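Long-range contact in OBCA, Oxalate Biosynthetic Component A (Burkholderia glumae, PDB 4NNB), which belongs to a TIM-barrel enzyme family named for beta-keto acid cleavage and binds a magnesium ion: residues Leu201-Glu206 against His226-Ser231. Residues are numbered along the deposited sequence; the frame is centred on the assembly and turned at random.
With MG (magnesium ion), chain B; OAA (oxaloacetate ion), chain C.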
loop_
_atom_site.group_PDB
_atom_site.type_symbol
_atom_site.label_atom_id
_atom_site.label_comp_id
_atom_site.label_asym_id
_atom_site.label_seq_id
_atom_site.Cartn_x
_atom_site.Cartn_y
_atom_site.Cartn_z
ATOM N N LEU A 201 0.731 9.304 1.285
ATOM C CA LEU A 201 1.673 8.463 0.543
ATOM C C LEU A 201 2.911 9.246 0.107
ATOM O O LEU A 201 2.798 10.243 -0.612
ATOM C CB LEU A 201 1.012 7.870 -0.703
ATOM C CG LEU A 201 1.868 6.775 -1.355
ATOM C CD1 LEU A 201 1.718 5.472 -0.576
ATOM C CD2 LEU A 201 1.496 6.590 -2.835
ATOM N N PRO A 202 4.102 8.787 0.523
ATOM C CA PRO A 202 5.347 9.477 0.149
ATOM C C PRO A 202 5.887 9.009 -1.195
ATOM O O PRO A 202 6.174 7.817 -1.391
ATOM C CB PRO A 202 6.319 9.089 1.265
ATOM C CG PRO A 202 5.838 7.704 1.712
ATOM C CD PRO A 202 4.342 7.633 1.414
ATOM N N ILE A 203 6.032 9.953 -2.119
ATOM C CA ILE A 203 6.485 9.602 -3.458
ATOM C C ILE A 203 7.735 10.365 -3.898
ATOM O O ILE A 203 8.204 10.203 -5.023
ATOM C CB ILE A 203 5.360 9.784 -4.474
ATOM C CG1 ILE A 203 4.899 11.246 -4.534
ATOM C CG2 ILE A 203 4.192 8.873 -4.123
ATOM C CD1 ILE A 203 3.805 11.476 -5.572
ATOM N N THR A 204 8.280 11.178 -3.001
ATOM C CA THR A 204 9.485 11.947 -3.307
ATOM C C THR A 204 10.595 11.536 -2.357
ATOM O O THR A 204 10.321 10.986 -1.282
ATOM C CB THR A 204 9.239 13.462 -3.168
ATOM O OG1 THR A 204 8.984 13.775 -1.797
ATOM C CG2 THR A 204 8.065 13.899 -4.018
ATOM N N PRO A 205 11.857 11.790 -2.745
ATOM C CA PRO A 205 12.969 11.423 -1.861
ATOM C C PRO A 205 12.825 11.997 -0.453
ATOM O O PRO A 205 13.108 11.292 0.527
ATOM C CB PRO A 205 14.181 12.036 -2.563
ATOM C CG PRO A 205 13.818 11.973 -4.031
ATOM C CD PRO A 205 12.325 12.242 -4.074
ATOM N N GLU A 206 12.376 13.248 -0.353
ATOM C CA GLU A 206 12.239 13.910 0.949
ATOM C C GLU A 206 11.175 13.240 1.803
ATOM O O GLU A 206 11.402 12.936 2.975
ATOM C CB GLU A 206 11.871 15.385 0.768
ATOM C CG GLU A 206 12.482 16.303 1.815
ATOM C CD GLU A 206 13.915 16.673 1.490
ATOM O OE1 GLU A 206 14.313 16.550 0.309
ATOM O OE2 GLU A 206 14.645 17.085 2.413
ATOM N N HIS A 226 9.996 1.435 -2.468
ATOM C CA HIS A 226 9.847 1.631 -3.908
ATOM C C HIS A 226 10.071 3.109 -4.215
ATOM O O HIS A 226 9.941 3.971 -3.335
ATOM C CB HIS A 226 8.423 1.324 -4.381
ATOM C CG HIS A 226 8.049 -0.127 -4.377
ATOM N ND1 HIS A 226 7.628 -0.781 -5.514
ATOM C CD2 HIS A 226 7.962 -1.027 -3.366
ATOM C CE1 HIS A 226 7.315 -2.030 -5.211
ATOM N NE2 HIS A 226 7.510 -2.205 -3.914
ATOM N N THR A 227 10.366 3.402 -5.475
ATOM C CA THR A 227 10.317 4.759 -5.994
ATOM C C THR A 227 9.246 4.841 -7.078
ATOM O O THR A 227 8.766 3.814 -7.567
ATOM C CB THR A 227 11.677 5.204 -6.560
ATOM O OG1 THR A 227 12.193 4.177 -7.424
ATOM C CG2 THR A 227 12.668 5.457 -5.421
ATOM N N ARG A 228 8.871 6.067 -7.439
ATOM C CA ARG A 228 7.839 6.311 -8.442
ATOM C C ARG A 228 8.332 7.344 -9.445
ATOM O O ARG A 228 9.054 8.269 -9.088
ATOM C CB ARG A 228 6.558 6.862 -7.798
ATOM C CG ARG A 228 5.925 5.982 -6.715
ATOM C CD ARG A 228 5.438 4.649 -7.247
ATOM N NE ARG A 228 4.676 3.952 -6.214
ATOM C CZ ARG A 228 3.377 4.151 -5.992
ATOM N NH1 ARG A 228 2.689 5.001 -6.756
ATOM N NH2 ARG A 228 2.762 3.488 -5.023
ATOM N N ASP A 229 7.906 7.199 -10.696
ATOM C CA ASP A 229 8.276 8.137 -11.755
ATOM C C ASP A 229 7.286 9.313 -11.763
ATOM O O ASP A 229 6.094 9.124 -12.004
ATOM C CB ASP A 229 8.288 7.372 -13.090
ATOM C CG ASP A 229 8.358 8.278 -14.315
ATOM O OD1 ASP A 229 8.847 9.415 -14.216
ATOM O OD2 ASP A 229 7.933 7.816 -15.396
ATOM N N LEU A 230 7.776 10.519 -11.475
ATOM C CA LEU A 230 6.915 11.706 -11.413
ATOM C C LEU A 230 7.179 12.686 -12.560
ATOM O O LEU A 230 6.760 13.842 -12.495
ATOM C CB LEU A 230 7.087 12.449 -10.078
ATOM C CG LEU A 230 6.933 11.679 -8.763
ATOM C CD1 LEU A 230 6.885 12.634 -7.573
ATOM C CD2 LEU A 230 5.701 10.801 -8.801
ATOM N N SER A 231 7.869 12.232 -13.602
ATOM C CA SER A 231 8.276 13.116 -14.696
ATOM C C SER A 231 7.090 13.571 -15.552
ATOM O O SER A 231 7.192 14.545 -16.300
ATOM C CB SER A 231 9.309 12.414 -15.581
ATOM O OG SER A 231 8.758 11.233 -16.142
HETATM MG MG MG B . 7.333 -4.062 -2.956
HETATM O O1 OAA C . 9.760 -7.031 -5.064
HETATM O O2 OAA C . 8.879 -5.211 -4.033
HETATM O O4 OAA C . 3.980 -5.551 -5.861
HETATM O O5 OAA C . 5.505 -6.268 -7.426
HETATM O O3 OAA C . 6.266 -4.614 -4.444
HETATM C C1 OAA C . 8.729 -6.281 -4.767
HETATM C C2 OAA C . 7.370 -6.687 -5.292
HETATM C C3 OAA C . 6.300 -5.618 -5.268
HETATM C C4 OAA C . 5.206 -5.811 -6.242
HETATM O O HOH W 1 10.090 8.105 -5.810
HETATM O O HOH W 2 6.597 -6.019 -2.097
#
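Arg228 and Leu230 of the second segment meet Leu201, Ile203 and Thr204 of the first. The second segment begins with His226, which faces the metal site instead. Its NE2 binds the magnesium ion at 2.1 Å, together with His224, Glu475 and the oxaloacetate ion. ND1 is hydrogen-bonded to Asn251, which helps fix the ring's rotation. One water accepts from Arg228 N and lies 2.9 Å from Ile203 O, to which it can donate, and so bridges the two backbones. CG of Arg228 lies 4.3 Å from Ile203 CG2. The side chain bends at chi2 (-64°), which turns CD; farther out, NH2 lies 4.0 Å from Leu201 CD2, the two side chains crossing at about a right angle. The guanidinium itself is held by backbone oxygens of Ile13, Gly14, Pro17 and Gln249. The loop that enters helix 205-217, with Thr204 at its N-cap, packs here on the C-terminal end of strand 222-229, the next strand of a TIM-barrel-type fold. Asp229 OD1 closes an Asx turn, accepting from Ser231 N (3.0 Å) and Ser231 OG, while OD2 forms a salt bridge with Arg250. Leu230 points back toward the first segment. Its CD2 packs on Ile203 CD1 at 3.8 Å, and its CD1 touches Thr204 CG2 at 4.0 Å.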